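PDB 4GQ2: nucleoporin nup120 from Schizosaccharomyces pombe, which serves as a structural component of the nuclear pore complex, the assembly through which nuclear transport takes place. Local coordinates for residues V476-I481 and Y500-R505. Numbering follows the deposited sequence.
Sequences VSTIQI and YNEWER
Ile479 reaches helix 492-515 with the end of its longer branch. Its CD1 lies 3.6 Å from CB of Glu502 and 3.8 Å from CG of Glu502, so the contact is made with the aliphatic base of the glutamate. CG1 of Ile479 is anti to its carbonyl carbon (chi1 -47°), and this branch carries the methyl across to the helix. The two side chains meet at a slant. The backbones also come closest here, with CA of Ile479 7.9 Å from CA of Glu502. Leu498, Leu499 and Tyr495 of helix 492-515 also pack on Ile479, which is buried.

Thr478 touches the outer part of the same glutamate, and the two side chains cross at nearly a right angle. OG1 of Thr478 is 3.8 Å from CG of Glu502 and 3.7 Å from OE1 of Glu502. The latter is a van der Waals approach; the hydroxyl is hydrogen-bonded to the backbone O of Ile475, one turn back in its own helix.

The contact joins the C-terminal end of helix 464-478, and the residue that follows it, to the middle of the long helix 492-515. Both helices belong to the helical part of the chain that is inserted in sequence between propeller strands 390-395 and 520-525. Nearby, Trp503 packs on Val471, Leu472 and Ile475, and its NE1 is hydrogen-bonded to Ser420 OG.

The chain of Glu502 bends at CG (chi2 64°), which leaves its carboxylate within reach of Arg505, three residues on. NH1 of Arg505 and OE2 of Glu502 form a salt bridge of 2.8 Å. OE2 lies near the guanidinium plane, at its edge. The N-H...O angle is 138°, well short of straight.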
loop_
_atom_site.group_PDB
_atom_site.type_symbol
_atom_site.label_atom_id
_atom_site.label_comp_id
_atom_site.label_asym_id
_atom_site.label_seq_id
_atom_site.Cartn_x
_atom_site.Cartn_y
_atom_site.Cartn_z
ATOM N N VAL A 476 -14.234 15.871 -0.992
ATOM C CA VAL A 476 -14.092 16.925 0.022
ATOM C C VAL A 476 -14.714 18.245 -0.455
ATOM O O VAL A 476 -15.256 18.999 0.343
ATOM C CB VAL A 476 -12.614 17.081 0.479
ATOM C CG1 VAL A 476 -12.409 18.300 1.372
ATOM C CG2 VAL A 476 -12.181 15.836 1.234
ATOM N N SER A 477 -14.668 18.496 -1.761
ATOM C CA SER A 477 -15.196 19.736 -2.340
ATOM C C SER A 477 -16.727 19.792 -2.396
ATOM O O SER A 477 -17.297 20.871 -2.439
ATOM C CB SER A 477 -14.627 19.950 -3.742
ATOM O OG SER A 477 -15.175 19.007 -4.641
ATOM N N THR A 478 -17.384 18.634 -2.405
ATOM C CA THR A 478 -18.846 18.595 -2.468
ATOM C C THR A 478 -19.502 18.721 -1.101
ATOM O O THR A 478 -20.695 19.000 -1.012
ATOM C CB THR A 478 -19.388 17.309 -3.143
ATOM O OG1 THR A 478 -18.898 16.150 -2.457
ATOM C CG2 THR A 478 -18.996 17.244 -4.609
ATOM N N ILE A 479 -18.737 18.506 -0.035
ATOM C CA ILE A 479 -19.331 18.457 1.300
ATOM C C ILE A 479 -19.125 19.756 2.063
ATOM O O ILE A 479 -17.998 20.198 2.270
ATOM C CB ILE A 479 -18.840 17.235 2.116
ATOM C CG1 ILE A 479 -18.917 15.949 1.275
ATOM C CG2 ILE A 479 -19.644 17.084 3.397
ATOM C CD1 ILE A 479 -20.269 15.683 0.633
ATOM N N GLN A 480 -20.231 20.357 2.483
ATOM C CA GLN A 480 -20.201 21.670 3.112
ATOM C C GLN A 480 -20.371 21.570 4.618
ATOM O O GLN A 480 -21.185 20.794 5.110
ATOM C CB GLN A 480 -21.286 22.568 2.513
ATOM C CG GLN A 480 -21.122 22.819 1.019
ATOM C CD GLN A 480 -22.227 23.680 0.432
ATOM O OE1 GLN A 480 -23.179 24.063 1.121
ATOM N NE2 GLN A 480 -22.104 23.992 -0.854
ATOM N N ILE A 481 -19.574 22.354 5.337
ATOM C CA ILE A 481 -19.646 22.429 6.784
ATOM C C ILE A 481 -20.588 23.563 7.201
ATOM O O ILE A 481 -20.518 24.679 6.672
ATOM C CB ILE A 481 -18.243 22.585 7.421
ATOM C CG1 ILE A 481 -18.321 22.443 8.944
ATOM C CG2 ILE A 481 -17.584 23.898 7.007
ATOM C CD1 ILE A 481 -16.974 22.309 9.629
ATOM N N TYR A 500 -18.884 11.005 5.315
ATOM C CA TYR A 500 -18.885 9.539 5.332
ATOM C C TYR A 500 -19.787 8.993 4.231
ATOM O O TYR A 500 -19.386 8.102 3.471
ATOM C CB TYR A 500 -19.342 9.009 6.704
ATOM C CG TYR A 500 -19.291 7.498 6.835
ATOM C CD1 TYR A 500 -20.292 6.693 6.287
ATOM C CD2 TYR A 500 -18.232 6.875 7.489
ATOM C CE1 TYR A 500 -20.236 5.312 6.385
ATOM C CE2 TYR A 500 -18.175 5.496 7.606
ATOM C CZ TYR A 500 -19.178 4.720 7.057
ATOM O OH TYR A 500 -19.105 3.350 7.168
ATOM N N ASN A 501 -21.000 9.539 4.145
ATOM C CA ASN A 501 -22.002 9.075 3.178
ATOM C C ASN A 501 -21.607 9.327 1.730
ATOM O O ASN A 501 -21.900 8.513 0.848
ATOM C CB ASN A 501 -23.374 9.705 3.463
ATOM C CG ASN A 501 -23.978 9.240 4.781
ATOM O OD1 ASN A 501 -23.541 8.251 5.381
ATOM N ND2 ASN A 501 -24.995 9.952 5.235
ATOM N N GLU A 502 -20.951 10.452 1.477
ATOM C CA GLU A 502 -20.446 10.718 0.137
ATOM C C GLU A 502 -19.372 9.693 -0.252
ATOM O O GLU A 502 -19.406 9.136 -1.351
ATOM C CB GLU A 502 -19.926 12.153 0.011
ATOM C CG GLU A 502 -19.634 12.589 -1.423
ATOM C CD GLU A 502 -20.861 12.633 -2.329
ATOM O OE1 GLU A 502 -20.731 13.110 -3.471
ATOM O OE2 GLU A 502 -21.954 12.200 -1.922
ATOM N N TRP A 503 -18.434 9.434 0.652
ATOM C CA TRP A 503 -17.428 8.388 0.415
ATOM C C TRP A 503 -18.094 7.067 0.157
ATOM O O TRP A 503 -17.764 6.382 -0.807
ATOM C CB TRP A 503 -16.478 8.277 1.594
ATOM C CG TRP A 503 -15.346 9.276 1.594
ATOM C CD1 TRP A 503 -15.177 10.371 2.431
ATOM C CD2 TRP A 503 -14.173 9.287 0.718
ATOM N NE1 TRP A 503 -14.015 11.038 2.139
ATOM C CE2 TRP A 503 -13.366 10.438 1.125
ATOM C CE3 TRP A 503 -13.720 8.478 -0.322
ATOM C CZ2 TRP A 503 -12.169 10.756 0.497
ATOM C CZ3 TRP A 503 -12.514 8.804 -0.944
ATOM C CH2 TRP A 503 -11.758 9.915 -0.543
ATOM N N GLU A 504 -19.065 6.708 0.997
ATOM C CA GLU A 504 -19.820 5.480 0.806
ATOM C C GLU A 504 -20.461 5.358 -0.577
ATOM O O GLU A 504 -20.345 4.306 -1.222
ATOM C CB GLU A 504 -20.886 5.306 1.881
ATOM C CG GLU A 504 -21.652 3.994 1.747
ATOM C CD GLU A 504 -22.333 3.586 3.031
ATOM O OE1 GLU A 504 -23.102 4.405 3.582
ATOM O OE2 GLU A 504 -22.099 2.444 3.483
ATOM N N ARG A 505 -21.119 6.422 -1.031
ATOM C CA ARG A 505 -21.759 6.412 -2.350
ATOM C C ARG A 505 -20.731 6.159 -3.435
ATOM O O ARG A 505 -20.958 5.362 -4.347
ATOM C CB ARG A 505 -22.470 7.736 -2.639
ATOM C CG ARG A 505 -23.820 7.879 -1.967
ATOM C CD ARG A 505 -24.439 9.249 -2.225
ATOM N NE ARG A 505 -25.358 9.578 -1.140
ATOM C CZ ARG A 505 -25.133 10.497 -0.203
ATOM N NH1 ARG A 505 -24.026 11.238 -0.225
ATOM N NH2 ARG A 505 -26.038 10.689 0.750
#